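Local atomic coordinates of tRNA (Adenine(22)-N(1))-methyltransferase (Mycoplasma capricolum subsp. capricolum, PDB entry 6QE6), a protein that probably methylates N1 of adenine 22 in tRNA and binds S-adenosyl-L-homocysteine, the product left by its methyl donor. Residues W148-E159 with I172-L183. Numbering follows the deposited sequence.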
ATOM      1  N   TRP A 148      12.366  -0.234  -1.689  1.00 28.03           N
ATOM      2  CA  TRP A 148      12.169   0.626  -2.839  1.00 29.50           C
ATOM      3  C   TRP A 148      12.191   2.096  -2.436  1.00 31.13           C
ATOM      4  O   TRP A 148      12.939   2.895  -3.013  1.00 28.63           O
ATOM      5  CB  TRP A 148      10.856   0.264  -3.518  1.00 29.91           C
ATOM      6  CG  TRP A 148      10.611   1.053  -4.738  1.00 32.08           C
ATOM      7  CD1 TRP A 148      11.133   0.827  -5.977  1.00 28.45           C
ATOM      8  CD2 TRP A 148       9.780   2.214  -4.854  1.00 31.74           C
ATOM      9  NE1 TRP A 148      10.677   1.778  -6.861  1.00 33.53           N
ATOM     10  CE2 TRP A 148       9.846   2.643  -6.197  1.00 33.06           C
ATOM     11  CE3 TRP A 148       8.989   2.934  -3.957  1.00 29.46           C
ATOM     12  CZ2 TRP A 148       9.129   3.754  -6.671  1.00 31.00           C
ATOM     13  CZ3 TRP A 148       8.286   4.041  -4.425  1.00 32.61           C
ATOM     14  CH2 TRP A 148       8.367   4.439  -5.775  1.00 31.05           C
ATOM     15  N   ALA A 149      11.391   2.471  -1.432  1.00 29.19           N
ATOM     16  CA  ALA A 149      11.397   3.861  -0.980  1.00 31.83           C
ATOM     17  C   ALA A 149      12.786   4.283  -0.526  1.00 28.97           C
ATOM     18  O   ALA A 149      13.263   5.357  -0.890  1.00 29.84           O
ATOM     19  CB  ALA A 149      10.385   4.084   0.149  1.00 25.82           C
ATOM     20  N   VAL A 150      13.451   3.449   0.271  1.00 31.07           N
ATOM     21  CA  VAL A 150      14.755   3.830   0.810  1.00 27.93           C
ATOM     22  C   VAL A 150      15.782   3.978  -0.310  1.00 29.50           C
ATOM     23  O   VAL A 150      16.517   4.970  -0.378  1.00 28.96           O
ATOM     24  CB  VAL A 150      15.212   2.805   1.862  1.00 30.16           C
ATOM     25  CG1 VAL A 150      16.676   3.063   2.259  1.00 28.53           C
ATOM     26  CG2 VAL A 150      14.294   2.873   3.080  1.00 27.88           C
ATOM     27  N   SER A 151      15.846   2.996  -1.207  1.00 26.92           N
ATOM     28  CA  SER A 151      16.860   3.008  -2.243  1.00 28.28           C
ATOM     29  C   SER A 151      16.675   4.153  -3.229  1.00 31.04           C
ATOM     30  O   SER A 151      17.643   4.521  -3.906  1.00 30.66           O
ATOM     31  CB  SER A 151      16.860   1.673  -2.986  1.00 28.26           C
ATOM     32  OG  SER A 151      15.682   1.542  -3.758  1.00 35.78           O
ATOM     33  N   HIS A 152      15.465   4.715  -3.339  1.00 29.32           N
ATOM     34  CA  HIS A 152      15.217   5.908  -4.145  1.00 29.91           C
ATOM     35  C   HIS A 152      15.262   7.188  -3.322  1.00 34.23           C
ATOM     36  O   HIS A 152      15.101   8.279  -3.891  1.00 32.14           O
ATOM     37  CB  HIS A 152      13.867   5.811  -4.856  1.00 26.80           C
ATOM     38  CG  HIS A 152      13.844   4.821  -5.977  1.00 29.95           C
ATOM     39  ND1 HIS A 152      13.612   3.476  -5.781  1.00 33.09           N
ATOM     40  CD2 HIS A 152      14.012   4.982  -7.309  1.00 26.25           C
ATOM     41  CE1 HIS A 152      13.650   2.849  -6.944  1.00 29.68           C
ATOM     42  NE2 HIS A 152      13.882   3.744  -7.888  1.00 33.37           N
ATOM     43  N   ASN A 153      15.453   7.074  -1.999  1.00 27.36           N
ATOM     44  CA  ASN A 153      15.535   8.220  -1.088  1.00 29.37           C
ATOM     45  C   ASN A 153      14.202   8.979  -1.014  1.00 31.56           C
ATOM     46  O   ASN A 153      14.165  10.206  -0.939  1.00 30.29           O
ATOM     47  CB  ASN A 153      16.685   9.151  -1.477  1.00 25.56           C
ATOM     48  CG  ASN A 153      17.318   9.840  -0.287  1.00 30.82           C
ATOM     49  OD1 ASN A 153      16.832   9.733   0.841  1.00 32.96           O
ATOM     50  ND2 ASN A 153      18.417  10.567  -0.535  1.00 31.06           N
ATOM     51  N   TYR A 154      13.102   8.239  -1.017  1.00 33.05           N
ATOM     52  CA  TYR A 154      11.774   8.785  -0.784  1.00 31.16           C
ATOM     53  C   TYR A 154      11.401   8.620   0.688  1.00 30.40           C
ATOM     54  O   TYR A 154      11.715   7.606   1.315  1.00 29.37           O
ATOM     55  CB  TYR A 154      10.729   8.078  -1.656  1.00 27.88           C
ATOM     56  CG  TYR A 154      10.952   8.150  -3.152  1.00 29.29           C
ATOM     57  CD1 TYR A 154      11.575   9.254  -3.743  1.00 31.28           C
ATOM     58  CD2 TYR A 154      10.509   7.121  -3.984  1.00 29.23           C
ATOM     59  CE1 TYR A 154      11.764   9.320  -5.123  1.00 30.49           C
ATOM     60  CE2 TYR A 154      10.691   7.176  -5.373  1.00 31.51           C
ATOM     61  CZ  TYR A 154      11.316   8.273  -5.934  1.00 32.82           C
ATOM     62  OH  TYR A 154      11.495   8.314  -7.303  1.00 36.42           O
ATOM     63  N   LEU A 155      10.705   9.613   1.223  1.00 27.90           N
ATOM     64  CA  LEU A 155      10.173   9.525   2.566  1.00 26.94           C
ATOM     65  C   LEU A 155       9.063   8.476   2.647  1.00 34.18           C
ATOM     66  O   LEU A 155       8.189   8.398   1.775  1.00 29.28           O
ATOM     67  CB  LEU A 155       9.641  10.882   2.996  1.00 28.16           C
ATOM     68  CG  LEU A 155       8.979  10.896   4.370  1.00 31.62           C
ATOM     69  CD1 LEU A 155       9.951  10.423   5.459  1.00 27.94           C
ATOM     70  CD2 LEU A 155       8.441  12.293   4.665  1.00 28.80           C
ATOM     71  N   ILE A 156       9.116   7.657   3.694  1.00 32.05           N
ATOM     72  CA  ILE A 156       7.971   6.869   4.129  1.00 31.60           C
ATOM     73  C   ILE A 156       7.244   7.729   5.165  1.00 34.68           C
ATOM     74  O   ILE A 156       7.636   7.792   6.335  1.00 33.01           O
ATOM     75  CB  ILE A 156       8.404   5.505   4.675  1.00 30.90           C
ATOM     76  CG1 ILE A 156       9.070   4.707   3.555  1.00 29.47           C
ATOM     77  CG2 ILE A 156       7.216   4.729   5.180  1.00 29.89           C
ATOM     78  CD1 ILE A 156       9.808   3.456   4.010  1.00 32.69           C
ATOM     79  N   LYS A 157       6.197   8.432   4.723  1.00 28.19           N
ATOM     80  CA  LYS A 157       5.546   9.411   5.580  1.00 28.80           C
ATOM     81  C   LYS A 157       4.666   8.769   6.649  1.00 32.55           C
ATOM     82  O   LYS A 157       4.496   9.342   7.732  1.00 34.71           O
ATOM     83  CB  LYS A 157       4.694  10.366   4.747  1.00 29.13           C
ATOM     84  CG  LYS A 157       3.963  11.414   5.569  1.00 30.51           C
ATOM     85  CD  LYS A 157       3.490  12.574   4.704  1.00 40.16           C
ATOM     86  CE  LYS A 157       2.522  13.508   5.454  1.00 42.81           C
ATOM     87  NZ  LYS A 157       1.753  14.429   4.520  1.00 49.79           N
ATOM     88  N   TYR A 158       4.068   7.620   6.358  1.00 30.67           N
ATOM     89  CA  TYR A 158       3.114   7.022   7.277  1.00 31.86           C
ATOM     90  C   TYR A 158       3.004   5.533   6.986  1.00 30.97           C
ATOM     91  O   TYR A 158       2.998   5.110   5.825  1.00 26.44           O
ATOM     92  CB  TYR A 158       1.732   7.681   7.182  1.00 26.51           C
ATOM     93  CG  TYR A 158       0.739   7.129   8.169  1.00 25.03           C
ATOM     94  CD1 TYR A 158       0.909   7.330   9.532  1.00 24.83           C
ATOM     95  CD2 TYR A 158      -0.354   6.375   7.743  1.00 28.73           C
ATOM     96  CE1 TYR A 158       0.017   6.820  10.444  1.00 27.69           C
ATOM     97  CE2 TYR A 158      -1.270   5.831   8.657  1.00 25.03           C
ATOM     98  CZ  TYR A 158      -1.084   6.072  10.011  1.00 33.23           C
ATOM     99  OH  TYR A 158      -1.971   5.578  10.947  1.00 29.43           O
ATOM    100  N   GLU A 159       2.935   4.753   8.059  1.00 28.17           N
ATOM    101  CA  GLU A 159       2.641   3.338   7.980  1.00 27.05           C
ATOM    102  C   GLU A 159       1.650   3.012   9.069  1.00 27.62           C
ATOM    103  O   GLU A 159       1.586   3.696  10.096  1.00 23.47           O
ATOM    104  CB  GLU A 159       3.865   2.454   8.173  1.00 25.70           C
ATOM    105  CG  GLU A 159       4.968   2.672   7.199  1.00 27.24           C
ATOM    106  CD  GLU A 159       6.042   1.597   7.341  1.00 37.92           C
ATOM    107  OE1 GLU A 159       7.182   1.922   7.771  1.00 35.63           O
ATOM    108  OE2 GLU A 159       5.728   0.422   7.029  1.00 37.84           O
ATOM    109  N   ILE A 172       1.145   1.952   3.698  1.00 28.85           N
ATOM    110  CA  ILE A 172       2.385   2.708   3.642  1.00 28.66           C
ATOM    111  C   ILE A 172       2.190   3.901   2.708  1.00 30.23           C
ATOM    112  O   ILE A 172       1.619   3.770   1.618  1.00 28.80           O
ATOM    113  CB  ILE A 172       3.573   1.815   3.206  1.00 34.26           C
ATOM    114  CG1 ILE A 172       4.879   2.628   3.140  1.00 27.95           C
ATOM    115  CG2 ILE A 172       3.259   1.058   1.914  1.00 30.19           C
ATOM    116  CD1 ILE A 172       6.138   1.812   2.847  1.00 26.55           C
ATOM    117  N   GLU A 173       2.612   5.076   3.164  1.00 27.82           N
ATOM    118  CA  GLU A 173       2.510   6.313   2.404  1.00 30.90           C
ATOM    119  C   GLU A 173       3.919   6.795   2.069  1.00 31.65           C
ATOM    120  O   GLU A 173       4.760   6.948   2.961  1.00 31.12           O
ATOM    121  CB  GLU A 173       1.743   7.399   3.173  1.00 30.75           C
ATOM    122  CG  GLU A 173       2.009   8.805   2.606  1.00 32.61           C
ATOM    123  CD  GLU A 173       0.976   9.859   3.020  1.00 39.89           C
ATOM    124  OE1 GLU A 173       0.253   9.637   4.021  1.00 38.66           O
ATOM    125  OE2 GLU A 173       0.898  10.918   2.345  1.00 38.85           O
ATOM    126  N   ILE A 174       4.171   7.028   0.786  1.00 32.12           N
ATOM    127  CA  ILE A 174       5.486   7.406   0.294  1.00 31.74           C
ATOM    128  C   ILE A 174       5.387   8.807  -0.299  1.00 33.89           C
ATOM    129  O   ILE A 174       4.574   9.045  -1.207  1.00 30.47           O
ATOM    130  CB  ILE A 174       6.009   6.394  -0.736  1.00 32.35           C
ATOM    131  CG1 ILE A 174       6.100   5.008  -0.095  1.00 30.19           C
ATOM    132  CG2 ILE A 174       7.364   6.832  -1.300  1.00 29.67           C
ATOM    133  CD1 ILE A 174       6.371   3.908  -1.087  1.00 28.40           C
ATOM    134  N   ASN A 175       6.195   9.737   0.239  1.00 29.56           N
ATOM    135  CA  ASN A 175       6.281  11.120  -0.225  1.00 27.80           C
ATOM    136  C   ASN A 175       7.586  11.302  -0.989  1.00 34.36           C
ATOM    137  O   ASN A 175       8.658  11.408  -0.377  1.00 30.90           O
ATOM    138  CB  ASN A 175       6.218  12.102   0.944  1.00 33.76           C
ATOM    139  CG  ASN A 175       6.255  13.568   0.487  1.00 36.35           C
ATOM    140  OD1 ASN A 175       6.349  13.860  -0.712  1.00 39.64           O
ATOM    141  ND2 ASN A 175       6.162  14.497   1.445  1.00 38.38           N
ATOM    142  N   LYS A 176       7.483  11.389  -2.322  1.00 29.40           N
ATOM    143  CA  LYS A 176       8.666  11.426  -3.176  1.00 33.66           C
ATOM    144  C   LYS A 176       9.422  12.739  -3.076  1.00 30.78           C
ATOM    145  O   LYS A 176      10.589  12.800  -3.477  1.00 27.95           O
ATOM    146  CB  LYS A 176       8.282  11.165  -4.637  1.00 31.52           C
ATOM    147  CG  LYS A 176       7.726   9.770  -4.881  1.00 30.18           C
ATOM    148  CD  LYS A 176       7.082   9.669  -6.249  1.00 31.81           C
ATOM    149  CE  LYS A 176       8.114   9.923  -7.337  1.00 34.38           C
ATOM    150  NZ  LYS A 176       7.496   9.819  -8.688  1.00 34.79           N
ATOM    151  N   ASN A 177       8.808  13.776  -2.524  1.00 31.05           N
ATOM    152  CA  ASN A 177       9.447  15.078  -2.460  1.00 34.05           C
ATOM    153  C   ASN A 177      10.167  15.316  -1.141  1.00 36.58           C
ATOM    154  O   ASN A 177      10.649  16.431  -0.899  1.00 36.57           O
ATOM    155  CB  ASN A 177       8.412  16.171  -2.720  1.00 31.23           C
ATOM    156  CG  ASN A 177       7.979  16.193  -4.163  1.00 40.93           C
ATOM    157  OD1 ASN A 177       8.802  16.402  -5.068  1.00 40.27           O
ATOM    158  ND2 ASN A 177       6.690  15.943  -4.402  1.00 42.88           N
ATOM    159  N   LYS A 178      10.242  14.304  -0.284  1.00 30.72           N
ATOM    160  CA  LYS A 178      11.025  14.388   0.930  1.00 29.59           C
ATOM    161  C   LYS A 178      11.974  13.198   0.986  1.00 34.84           C
ATOM    162  O   LYS A 178      11.731  12.155   0.368  1.00 34.71           O
ATOM    163  CB  LYS A 178      10.132  14.475   2.168  1.00 32.31           C
ATOM    164  CG  LYS A 178       9.346  15.785   2.250  1.00 33.51           C
ATOM    165  CD  LYS A 178       8.752  16.011   3.640  1.00 35.38           C
ATOM    166  CE  LYS A 178       8.030  17.364   3.732  1.00 46.34           C
ATOM    167  NZ  LYS A 178       6.519  17.254   3.790  1.00 56.24           N
ATOM    168  N   TYR A 179      13.092  13.403   1.679  1.00 29.41           N
ATOM    169  CA  TYR A 179      14.149  12.414   1.784  1.00 30.40           C
ATOM    170  C   TYR A 179      13.725  11.227   2.641  1.00 29.87           C
ATOM    171  O   TYR A 179      12.997  11.365   3.629  1.00 29.99           O
ATOM    172  CB  TYR A 179      15.402  13.055   2.393  1.00 31.36           C
ATOM    173  CG  TYR A 179      16.162  13.925   1.422  1.00 33.03           C
ATOM    174  CD1 TYR A 179      16.309  13.538   0.092  1.00 29.98           C
ATOM    175  CD2 TYR A 179      16.727  15.135   1.825  1.00 30.77           C
ATOM    176  CE1 TYR A 179      16.994  14.337  -0.813  1.00 41.61           C
ATOM    177  CE2 TYR A 179      17.428  15.933   0.929  1.00 33.74           C
ATOM    178  CZ  TYR A 179      17.560  15.528  -0.388  1.00 38.90           C
ATOM    179  OH  TYR A 179      18.249  16.298  -1.299  1.00 41.41           O
ATOM    180  N   SER A 180      14.229  10.051   2.273  1.00 30.71           N
ATOM    181  CA  SER A 180      14.065   8.875   3.117  1.00 31.06           C
ATOM    182  C   SER A 180      14.689   9.093   4.488  1.00 33.80           C
ATOM    183  O   SER A 180      15.821   9.582   4.601  1.00 32.36           O
ATOM    184  CB  SER A 180      14.715   7.659   2.474  1.00 29.76           C
ATOM    185  OG  SER A 180      14.950   6.679   3.472  1.00 28.92           O
ATOM    186  N   ASP A 181      13.959   8.709   5.530  1.00 28.75           N
ATOM    187  CA  ASP A 181      14.588   8.572   6.828  1.00 32.49           C
ATOM    188  C   ASP A 181      15.622   7.455   6.774  1.00 33.77           C
ATOM    189  O   ASP A 181      15.548   6.541   5.945  1.00 27.34           O
ATOM    190  CB  ASP A 181      13.550   8.285   7.910  1.00 34.78           C
ATOM    191  CG  ASP A 181      12.777   9.527   8.312  1.00 44.01           C
ATOM    192  OD1 ASP A 181      13.166  10.650   7.885  1.00 46.46           O
ATOM    193  OD2 ASP A 181      11.787   9.384   9.058  1.00 43.46           O
ATOM    194  N   HIS A 182      16.603   7.544   7.679  1.00 34.01           N
ATOM    195  CA  HIS A 182      17.735   6.610   7.736  1.00 35.58           C
ATOM    196  C   HIS A 182      17.331   5.354   8.512  1.00 34.55           C
ATOM    197  O   HIS A 182      17.727   5.124   9.659  1.00 39.17           O
ATOM    198  CB  HIS A 182      18.950   7.308   8.342  1.00 32.57           C
ATOM    199  CG  HIS A 182      19.570   8.322   7.429  1.00 36.27           C
ATOM    200  ND1 HIS A 182      20.774   8.936   7.699  1.00 37.67           N
ATOM    201  CD2 HIS A 182      19.164   8.803   6.229  1.00 34.94           C
ATOM    202  CE1 HIS A 182      21.072   9.766   6.715  1.00 35.07           C
ATOM    203  NE2 HIS A 182      20.116   9.699   5.807  1.00 36.50           N
ATOM    204  N   LEU A 183      16.543   4.509   7.843  1.00 34.27           N
ATOM    205  CA  LEU A 183      15.951   3.339   8.481  1.00 34.17           C
ATOM    206  C   LEU A 183      17.002   2.290   8.852  1.00 34.80           C
ATOM    207  O   LEU A 183      17.841   1.904   8.030  1.00 34.23           O
ATOM    208  CB  LEU A 183      14.910   2.721   7.554  1.00 30.86           C
ATOM    209  CG  LEU A 183      13.629   3.530   7.366  1.00 40.24           C
ATOM    210  CD1 LEU A 183      12.459   2.622   7.005  1.00 37.87           C
ATOM    211  CD2 LEU A 183      13.320   4.329   8.617  1.00 40.59           C
TER
HETATM  212  O   HOH W   1      12.072   5.650   3.296  1.00 25.65           O
HETATM  213  O   HOH W   2      11.480   7.017   5.194  1.00 28.54           O
HETATM  214  O   HOH W   3      -0.705  13.152   3.236  1.00 45.67           O
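Leu155 and Asn175 form an antiparallel hydrogen-bonded pair where strand 155-159 meets strand 172-175, the short axes running at 147° to each other. Asn175 N reaches Leu155 O at 2.9 Å. Further along, Lys157 and Tyr158 both face Glu173, whose O takes Lys157 N and whose N gives a 2.7 Å bond to Tyr158 O: a classic beta bulge. A type I turn from Asn175 to Lys178 folds the chain back, and Leu155 N now bonds to Lys178 O at 2.9 Å, with only a weak bond to Asn175 O. Asn153, closing helix 143-151 with a Schellman motif, offers its OD1 to Ser180 N at 3.0 Å, so the departing chain is held beside the helix end. One water bridges Tyr154 O and Ser180 OG; another joins Ile156 N to Asp181 N.

The Tyr154 ring is sandwiched. Lys176 CG sits over the centre of one face, 3.8 Å from the centroid, in a CH-pi contact, while His152 CB covers the rim of the opposite face. The lysine bends at chi3 (62°), following the ring so that CE meets the hydroxyl; its NZ pairs with Asp127. Beside this, Ile174 puts CG2 against Tyr154 CB and brings CD1 to the edge of the Trp148 indole, 3.9 Å from CZ3. Ile156 CG2 packs on Ile172 CG1 on the same side of the sheet. On the other side, Lys157 runs extended past Glu173; their charged ends stay 4.2 Å apart, NZ to OE2, linked through a water.

This is the closing beta hairpin of a Rossmann-like class I methyltransferase sheet, strand order 3-2-1-4-5-7-6, with helix 143-151 leading into its edge strand 155-163.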